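Local coordinates for PHOX (Pseudomonas fluorescens, PDB 4A9V), which is an alkaline phosphatase that hydrolyses phosphate monoesters, using a complex iron-calcium cofactor for phosphotransfer chemistry, at residues G295-I307 with I318-D330. Sequence-based numbering, arbitrary orientation.
With EDO (1,2-ethanediol), chain H.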
ATOM      1  N   GLY A 295      15.771  -0.369  -5.279  1.00  7.43           N
ATOM      2  CA  GLY A 295      16.417  -1.382  -6.088  1.00  7.99           C
ATOM      3  C   GLY A 295      15.719  -2.730  -6.151  1.00  7.83           C
ATOM      4  O   GLY A 295      16.303  -3.687  -6.662  1.00  9.03           O
ATOM      5  N   GLU A 296      14.464  -2.805  -5.701  1.00  7.34           N
ATOM      6  CA  GLU A 296      13.691  -4.047  -5.807  1.00  7.28           C
ATOM      7  C   GLU A 296      12.705  -3.971  -6.986  1.00  6.55           C
ATOM      8  O   GLU A 296      12.841  -3.111  -7.867  1.00  7.25           O
ATOM      9  CB  GLU A 296      13.009  -4.382  -4.477  1.00  6.96           C
ATOM     10  CG  GLU A 296      13.987  -4.752  -3.369  1.00  8.11           C
ATOM     11  CD  GLU A 296      14.708  -6.087  -3.540  1.00  8.51           C
ATOM     12  OE1 GLU A 296      14.401  -6.886  -4.449  1.00  8.52           O
ATOM     13  OE2 GLU A 296      15.561  -6.375  -2.677  1.00 12.74           O
ATOM     14  N   PHE A 297      11.831  -4.970  -7.105  1.00  6.64           N
ATOM     15  CA  PHE A 297      11.220  -5.304  -8.382  1.00  6.24           C
ATOM     16  C   PHE A 297       9.699  -5.109  -8.422  1.00  6.45           C
ATOM     17  O   PHE A 297       9.032  -4.895  -7.399  1.00  6.75           O
ATOM     18  CB  PHE A 297      11.552  -6.746  -8.760  1.00  6.66           C
ATOM     19  CG  PHE A 297      13.019  -7.081  -8.659  1.00  6.98           C
ATOM     20  CD1 PHE A 297      13.968  -6.277  -9.268  1.00  7.24           C
ATOM     21  CD2 PHE A 297      13.447  -8.227  -7.997  1.00  7.57           C
ATOM     22  CE1 PHE A 297      15.305  -6.624  -9.248  1.00  8.63           C
ATOM     23  CE2 PHE A 297      14.794  -8.551  -7.935  1.00  8.47           C
ATOM     24  CZ  PHE A 297      15.724  -7.738  -8.549  1.00  8.58           C
ATOM     25  N   ILE A 298       9.163  -5.216  -9.638  1.00  6.44           N
ATOM     26  CA  ILE A 298       7.727  -5.252  -9.908  1.00  6.27           C
ATOM     27  C   ILE A 298       7.349  -6.653 -10.390  1.00  7.36           C
ATOM     28  O   ILE A 298       8.023  -7.233 -11.240  1.00  7.05           O
ATOM     29  CB  ILE A 298       7.353  -4.205 -10.978  1.00  6.61           C
ATOM     30  CG1 ILE A 298       7.629  -2.793 -10.448  1.00  6.99           C
ATOM     31  CG2 ILE A 298       5.895  -4.354 -11.395  1.00  8.50           C
ATOM     32  CD1 ILE A 298       7.611  -1.717 -11.511  1.00  7.46           C
ATOM     33  N   TYR A 299       6.256  -7.172  -9.835  1.00  6.88           N
ATOM     34  CA  TYR A 299       5.814  -8.552 -10.032  1.00  7.14           C
ATOM     35  C   TYR A 299       4.397  -8.605 -10.623  1.00  6.23           C
ATOM     36  O   TYR A 299       3.643  -7.629 -10.586  1.00  6.62           O
ATOM     37  CB  TYR A 299       5.834  -9.324  -8.705  1.00  6.47           C
ATOM     38  CG  TYR A 299       7.199  -9.447  -8.068  1.00  6.71           C
ATOM     39  CD1 TYR A 299       7.745  -8.397  -7.332  1.00  6.54           C
ATOM     40  CD2 TYR A 299       7.904 -10.643  -8.114  1.00  6.77           C
ATOM     41  CE1 TYR A 299       8.979  -8.522  -6.716  1.00  6.84           C
ATOM     42  CE2 TYR A 299       9.122 -10.784  -7.474  1.00  7.88           C
ATOM     43  CZ  TYR A 299       9.659  -9.724  -6.787  1.00  7.34           C
ATOM     44  OH  TYR A 299      10.872  -9.901  -6.163  1.00  7.70           O
ATOM     45  N   LYS A 300       4.023  -9.780 -11.116  1.00  6.49           N
ATOM     46  CA  LYS A 300       2.715 -10.017 -11.727  1.00  6.98           C
ATOM     47  C   LYS A 300       2.344 -11.478 -11.495  1.00  6.84           C
ATOM     48  O   LYS A 300       3.083 -12.373 -11.888  1.00  8.04           O
ATOM     49  CB  LYS A 300       2.789  -9.727 -13.225  1.00  7.40           C
ATOM     50  CG  LYS A 300       1.543 -10.044 -14.025  1.00  7.53           C
ATOM     51  CD  LYS A 300       1.898 -10.026 -15.507  1.00  8.73           C
ATOM     52  CE  LYS A 300       0.705 -10.238 -16.421  1.00  9.40           C
ATOM     53  NZ  LYS A 300       1.149 -10.316 -17.840  1.00  9.13           N
ATOM     54  N   PHE A 301       1.183 -11.709 -10.902  1.00  6.36           N
ATOM     55  CA  PHE A 301       0.658 -13.057 -10.742  1.00  6.55           C
ATOM     56  C   PHE A 301      -0.496 -13.254 -11.712  1.00  6.61           C
ATOM     57  O   PHE A 301      -1.346 -12.377 -11.861  1.00  7.19           O
ATOM     58  CB  PHE A 301       0.159 -13.262  -9.312  1.00  7.13           C
ATOM     59  CG  PHE A 301      -0.491 -14.600  -9.085  1.00  7.05           C
ATOM     60  CD1 PHE A 301       0.274 -15.737  -8.877  1.00  8.30           C
ATOM     61  CD2 PHE A 301      -1.870 -14.723  -9.106  1.00  8.11           C
ATOM     62  CE1 PHE A 301      -0.329 -16.971  -8.715  1.00  9.56           C
ATOM     63  CE2 PHE A 301      -2.473 -15.947  -8.892  1.00 10.58           C
ATOM     64  CZ  PHE A 301      -1.702 -17.075  -8.696  1.00  9.96           C
ATOM     65  N   VAL A 302      -0.524 -14.409 -12.364  1.00  7.27           N
ATOM     66  CA  VAL A 302      -1.641 -14.773 -13.235  1.00  7.32           C
ATOM     67  C   VAL A 302      -2.203 -16.118 -12.790  1.00  7.27           C
ATOM     68  O   VAL A 302      -1.465 -17.092 -12.678  1.00  8.10           O
ATOM     69  CB  VAL A 302      -1.209 -14.873 -14.710  1.00  8.29           C
ATOM     70  CG1 VAL A 302      -2.409 -15.192 -15.585  1.00 10.16           C
ATOM     71  CG2 VAL A 302      -0.521 -13.586 -15.154  1.00  9.07           C
ATOM     72  N   SER A 303      -3.493 -16.163 -12.475  1.00  7.23           N
ATOM     73  CA  SER A 303      -4.081 -17.383 -11.940  1.00  7.21           C
ATOM     74  C   SER A 303      -4.111 -18.495 -12.979  1.00  7.50           C
ATOM     75  O   SER A 303      -4.173 -18.255 -14.185  1.00  8.91           O
ATOM     76  CB  SER A 303      -5.485 -17.128 -11.382  1.00  7.76           C
ATOM     77  OG  SER A 303      -6.420 -16.808 -12.390  1.00  7.55           O
ATOM     78  N   ARG A 304      -4.159 -19.723 -12.483  1.00  7.97           N
ATOM     79  CA  ARG A 304      -4.391 -20.894 -13.318  1.00  8.32           C
ATOM     80  C   ARG A 304      -5.813 -20.905 -13.856  1.00  8.17           C
ATOM     81  O   ARG A 304      -6.034 -21.164 -15.036  1.00  9.32           O
ATOM     82  CB  ARG A 304      -4.145 -22.160 -12.496  1.00  8.64           C
ATOM     83  CG  ARG A 304      -4.355 -23.466 -13.251  1.00 10.88           C
ATOM     84  CD  ARG A 304      -4.381 -24.658 -12.305  1.00 11.91           C
ATOM     85  NE  ARG A 304      -5.533 -24.589 -11.411  1.00 10.91           N
ATOM     86  CZ  ARG A 304      -5.698 -25.345 -10.331  1.00 12.41           C
ATOM     87  NH1 ARG A 304      -4.743 -26.178  -9.939  1.00 14.09           N
ATOM     88  NH2 ARG A 304      -6.791 -25.195  -9.595  1.00 12.49           N
ATOM     89  N   ASP A 305      -6.777 -20.653 -12.972  1.00  7.60           N
ATOM     90  CA  ASP A 305      -8.185 -20.818 -13.289  1.00  8.15           C
ATOM     91  C   ASP A 305      -8.798 -19.506 -13.763  1.00  7.91           C
ATOM     92  O   ASP A 305      -8.396 -18.411 -13.359  1.00  8.43           O
ATOM     93  CB  ASP A 305      -8.932 -21.315 -12.052  1.00  8.95           C
ATOM     94  CG  ASP A 305      -8.331 -22.581 -11.482  1.00 10.12           C
ATOM     95  OD1 ASP A 305      -7.948 -23.472 -12.268  1.00 11.14           O
ATOM     96  OD2 ASP A 305      -8.262 -22.694 -10.238  1.00 11.30           O
ATOM     97  N   LYS A 306      -9.826 -19.635 -14.586  1.00  8.53           N
ATOM     98  CA  LYS A 306     -10.673 -18.510 -14.927  1.00  8.45           C
ATOM     99  C   LYS A 306     -11.470 -18.066 -13.712  1.00  7.84           C
ATOM    100  O   LYS A 306     -11.933 -18.893 -12.918  1.00  8.98           O
ATOM    101  CB  LYS A 306     -11.617 -18.881 -16.074  1.00  9.96           C
ATOM    102  CG  LYS A 306     -10.901 -19.175 -17.379  1.00 13.36           C
ATOM    103  CD  LYS A 306     -11.870 -19.607 -18.461  1.00 21.40           C
ATOM    104  CE  LYS A 306     -11.144 -19.882 -19.768  1.00 35.71           C
ATOM    105  NZ  LYS A 306      -9.679 -20.094 -19.585  1.00 96.66           N
ATOM    106  N   ILE A 307     -11.676 -16.761 -13.604  1.00  7.39           N
ATOM    107  CA  ILE A 307     -12.599 -16.221 -12.622  1.00  7.72           C
ATOM    108  C   ILE A 307     -14.006 -16.691 -12.946  1.00  7.62           C
ATOM    109  O   ILE A 307     -14.476 -16.543 -14.073  1.00  8.92           O
ATOM    110  CB  ILE A 307     -12.580 -14.685 -12.637  1.00  7.71           C
ATOM    111  CG1 ILE A 307     -11.181 -14.156 -12.320  1.00  7.92           C
ATOM    112  CG2 ILE A 307     -13.615 -14.121 -11.681  1.00  8.85           C
ATOM    113  CD1 ILE A 307     -10.994 -12.700 -12.693  1.00  9.44           C
ATOM    114  N   ILE A 318      -8.630 -19.530  -6.018  1.00  7.68           N
ATOM    115  CA  ILE A 318      -8.109 -19.037  -7.285  1.00  7.52           C
ATOM    116  C   ILE A 318      -6.683 -18.483  -7.131  1.00  6.75           C
ATOM    117  O   ILE A 318      -5.846 -18.660  -8.013  1.00  8.24           O
ATOM    118  CB  ILE A 318      -9.059 -18.009  -7.943  1.00  7.54           C
ATOM    119  CG1 ILE A 318      -8.655 -17.753  -9.393  1.00  8.19           C
ATOM    120  CG2 ILE A 318      -9.140 -16.712  -7.149  1.00  7.61           C
ATOM    121  CD1 ILE A 318      -9.626 -16.872 -10.149  1.00  9.23           C
ATOM    122  N   LEU A 319      -6.391 -17.851  -5.998  1.00  6.89           N
ATOM    123  CA  LEU A 319      -5.073 -17.259  -5.790  1.00  7.16           C
ATOM    124  C   LEU A 319      -4.046 -18.240  -5.232  1.00  7.27           C
ATOM    125  O   LEU A 319      -2.925 -17.839  -4.928  1.00  8.39           O
ATOM    126  CB  LEU A 319      -5.172 -16.031  -4.887  1.00  7.58           C
ATOM    127  CG  LEU A 319      -6.034 -14.881  -5.423  1.00  7.74           C
ATOM    128  CD1 LEU A 319      -6.004 -13.708  -4.451  1.00  8.92           C
ATOM    129  CD2 LEU A 319      -5.598 -14.454  -6.818  1.00  8.29           C
ATOM    130  N   ASP A 320      -4.391 -19.531  -5.189  1.00  7.59           N
ATOM    131  CA  ASP A 320      -3.447 -20.565  -4.772  1.00  7.73           C
ATOM    132  C   ASP A 320      -2.717 -21.241  -5.931  1.00  7.73           C
ATOM    133  O   ASP A 320      -1.794 -22.023  -5.693  1.00  8.85           O
ATOM    134  CB  ASP A 320      -4.140 -21.642  -3.934  1.00  8.66           C
ATOM    135  CG  ASP A 320      -4.454 -21.184  -2.521  1.00  9.47           C
ATOM    136  OD1 ASP A 320      -3.895 -20.169  -2.047  1.00 10.19           O
ATOM    137  OD2 ASP A 320      -5.215 -21.912  -1.852  1.00 11.47           O
ATOM    138  N   HIS A 321      -3.147 -20.980  -7.162  1.00  8.00           N
ATOM    139  CA  HIS A 321      -2.614 -21.691  -8.321  1.00  8.57           C
ATOM    140  C   HIS A 321      -2.421 -20.706  -9.426  1.00  7.72           C
ATOM    141  O   HIS A 321      -3.313 -19.915  -9.722  1.00  8.16           O
ATOM    142  CB  HIS A 321      -3.582 -22.786  -8.773  1.00  9.32           C
ATOM    143  CG  HIS A 321      -3.989 -23.728  -7.676  1.00 10.80           C
ATOM    144  ND1 HIS A 321      -3.173 -24.694  -7.214  1.00 12.13           N
ATOM    145  CD2 HIS A 321      -5.123 -23.750  -6.872  1.00 11.77           C
ATOM    146  CE1 HIS A 321      -3.774 -25.332  -6.194  1.00 13.75           C
ATOM    147  NE2 HIS A 321      -4.959 -24.743  -5.974  1.00 14.48           N
ATOM    148  N   GLY A 322      -1.259 -20.767 -10.066  1.00  8.99           N
ATOM    149  CA  GLY A 322      -0.931 -19.863 -11.155  1.00  9.21           C
ATOM    150  C   GLY A 322       0.559 -19.652 -11.247  1.00  9.46           C
ATOM    151  O   GLY A 322       1.336 -20.557 -10.953  1.00 11.73           O
ATOM    152  N   THR A 323       0.934 -18.536 -11.855  1.00  8.75           N
ATOM    153  CA  THR A 323       2.324 -18.253 -12.160  1.00  8.42           C
ATOM    154  C   THR A 323       2.670 -16.841 -11.707  1.00  7.64           C
ATOM    155  O   THR A 323       1.955 -15.891 -12.025  1.00  8.30           O
ATOM    156  CB  THR A 323       2.601 -18.370 -13.667  1.00  9.92           C
ATOM    157  OG1 THR A 323       2.067 -19.606 -14.159  1.00 11.95           O
ATOM    158  CG2 THR A 323       4.090 -18.319 -13.940  1.00 10.43           C
ATOM    159  N   LEU A 324       3.788 -16.727 -10.991  1.00  7.55           N
ATOM    160  CA  LEU A 324       4.357 -15.438 -10.588  1.00  7.74           C
ATOM    161  C   LEU A 324       5.484 -15.051 -11.535  1.00  8.07           C
ATOM    162  O   LEU A 324       6.345 -15.871 -11.851  1.00  9.33           O
ATOM    163  CB  LEU A 324       4.874 -15.531  -9.150  1.00  8.14           C
ATOM    164  CG  LEU A 324       5.407 -14.236  -8.535  1.00  7.97           C
ATOM    165  CD1 LEU A 324       4.302 -13.207  -8.357  1.00  8.08           C
ATOM    166  CD2 LEU A 324       6.087 -14.539  -7.213  1.00  9.27           C
ATOM    167  N   TYR A 325       5.416 -13.815 -12.025  1.00  7.62           N
ATOM    168  CA  TYR A 325       6.403 -13.234 -12.927  1.00  7.42           C
ATOM    169  C   TYR A 325       7.034 -12.013 -12.277  1.00  7.36           C
ATOM    170  O   TYR A 325       6.445 -11.386 -11.400  1.00  7.42           O
ATOM    171  CB  TYR A 325       5.730 -12.785 -14.224  1.00  7.49           C
ATOM    172  CG  TYR A 325       5.040 -13.885 -14.995  1.00  8.76           C
ATOM    173  CD1 TYR A 325       3.714 -14.222 -14.738  1.00  8.43           C
ATOM    174  CD2 TYR A 325       5.675 -14.510 -16.055  1.00  9.42           C
ATOM    175  CE1 TYR A 325       3.064 -15.189 -15.483  1.00 10.01           C
ATOM    176  CE2 TYR A 325       5.042 -15.488 -16.795  1.00 10.42           C
ATOM    177  CZ  TYR A 325       3.743 -15.836 -16.493  1.00 10.65           C
ATOM    178  OH  TYR A 325       3.111 -16.825 -17.212  1.00 13.51           O
ATOM    179  N   VAL A 326       8.175 -11.604 -12.821  1.00  7.68           N
ATOM    180  CA  VAL A 326       8.836 -10.371 -12.419  1.00  7.31           C
ATOM    181  C   VAL A 326       9.263  -9.607 -13.677  1.00  6.99           C
ATOM    182  O   VAL A 326       9.492 -10.210 -14.725  1.00  7.39           O
ATOM    183  CB  VAL A 326      10.031 -10.668 -11.490  1.00  7.27           C
ATOM    184  CG1 VAL A 326      11.168 -11.350 -12.243  1.00  7.77           C
ATOM    185  CG2 VAL A 326      10.501  -9.397 -10.794  1.00  7.38           C
ATOM    186  N   ALA A 327       9.304  -8.279 -13.589  1.00  6.86           N
ATOM    187  CA  ALA A 327       9.524  -7.433 -14.755  1.00  6.84           C
ATOM    188  C   ALA A 327      10.997  -7.173 -15.046  1.00  7.27           C
ATOM    189  O   ALA A 327      11.789  -6.890 -14.136  1.00  7.12           O
ATOM    190  CB  ALA A 327       8.798  -6.107 -14.590  1.00  6.72           C
ATOM    191  N   ARG A 328      11.298  -7.099 -16.341  1.00  7.19           N
ATOM    192  CA  ARG A 328      12.511  -6.466 -16.842  1.00  7.85           C
ATOM    193  C   ARG A 328      12.101  -5.356 -17.808  1.00  8.30           C
ATOM    194  O   ARG A 328      11.133  -5.501 -18.548  1.00 10.96           O
ATOM    195  CB  ARG A 328      13.408  -7.493 -17.550  1.00  8.95           C
ATOM    196  CG  ARG A 328      14.791  -6.962 -17.897  1.00  9.61           C
ATOM    197  CD  ARG A 328      15.598  -7.932 -18.743  1.00 11.30           C
ATOM    198  NE  ARG A 328      15.915  -9.158 -18.025  1.00 10.30           N
ATOM    199  CZ  ARG A 328      16.423 -10.240 -18.602  1.00 11.94           C
ATOM    200  NH1 ARG A 328      16.594 -10.262 -19.915  1.00 13.95           N
ATOM    201  NH2 ARG A 328      16.687 -11.322 -17.888  1.00 13.38           N
ATOM    202  N   PHE A 329      12.760  -4.208 -17.710  1.00  7.81           N
ATOM    203  CA  PHE A 329      12.490  -3.065 -18.576  1.00  8.05           C
ATOM    204  C   PHE A 329      13.746  -2.775 -19.373  1.00  8.23           C
ATOM    205  O   PHE A 329      14.842  -2.734 -18.796  1.00 10.07           O
ATOM    206  CB  PHE A 329      12.157  -1.828 -17.743  1.00  8.18           C
ATOM    207  CG  PHE A 329      10.922  -1.971 -16.895  1.00  8.28           C
ATOM    208  CD1 PHE A 329      11.006  -2.517 -15.623  1.00  7.62           C
ATOM    209  CD2 PHE A 329       9.680  -1.558 -17.353  1.00  8.42           C
ATOM    210  CE1 PHE A 329       9.877  -2.699 -14.845  1.00  7.95           C
ATOM    211  CE2 PHE A 329       8.549  -1.735 -16.570  1.00  9.33           C
ATOM    212  CZ  PHE A 329       8.641  -2.353 -15.337  1.00  8.60           C
ATOM    213  N   ASP A 330      13.600  -2.529 -20.671  1.00  8.24           N
ATOM    214  CA  ASP A 330      14.740  -2.148 -21.486  1.00  8.69           C
ATOM    215  C   ASP A 330      15.136  -0.692 -21.267  1.00 10.18           C
ATOM    216  O   ASP A 330      14.603  -0.009 -20.398  1.00 10.42           O
ATOM    217  CB  ASP A 330      14.501  -2.483 -22.970  1.00  9.00           C
ATOM    218  CG  ASP A 330      13.557  -1.514 -23.686  1.00  9.80           C
ATOM    219  OD1 ASP A 330      13.216  -0.435 -23.157  1.00 10.10           O
ATOM    220  OD2 ASP A 330      13.214  -1.828 -24.845  1.00 11.42           O
TER
HETATM  221  C1  EDO H 901       1.326 -21.916  -8.036  1.00 13.33           C
HETATM  222  O1  EDO H 901       0.606 -22.759  -8.958  1.00 12.33           O
HETATM  223  C2  EDO H 901       2.826 -22.083  -8.257  1.00 13.49           C
HETATM  224  O2  EDO H 901       3.581 -21.234  -7.379  1.00 13.54           O
HETATM  225  O   HOH W   1      11.261  -5.227 -11.857  1.00  8.21           O
HETATM  226  O   HOH W   2      -0.613 -18.872 -14.724  1.00 14.23           O
HETATM  227  O   HOH W   3      -6.283 -20.550 -10.088  1.00  9.58           O
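K300 and Y325 pair through their backbones near the middle of two antiparallel strands, 298-303 and 322-329. K300 N gives its hydrogen to Y325 O, and Y325 N returns a 2.7 Å bond to K300 O. V302 and T323 form the next two-bond pair, and a water joins V302 O to T323 OG1. F301 points to the same face as Y299, L324 and V326. Its CG lies anti to the backbone N (chi1 176°), which carries the ring along the 322-329 strand toward its start. F301 CB stands 4.3 Å from L324 CD1. CD1 passes T323 O, and CE1 lies by the backbone of G322 and T323. On the other side F301 CE2 meets L319 CD2 at 4.0 Å. F301 CZ, at the tip, comes 3.4 Å from H321 O. That carbonyl also accepts the backbone N-H of R304. Without the ring, as with an alanine here, a gap would probably open beside G322 and L319 CD2 would lose its apolar partner. Farther along, V326 CG2 sits over one face of Y299, 4.0 Å from the ring centroid, a CH-pi contact. A375 of helix 371-377 touches both. At the exposed end the guanidinium of R304 lies flat on the H321 ring, with planes 7° apart. A salt bridge to D305 fixes the rotation of the guanidinium: R304 NE binds D305 OD1, and R304 NH2 meets the syn lone pair of D305 OD2. S303 OG bonds D305 O at 2.7 Å, across the corner where the chain leaves the strand. Strands 284-290 and 340-347 flank the pair in one antiparallel sheet. Such adjacent antiparallel strands are characteristic of the blades of a beta-propeller, the fold of PhoX.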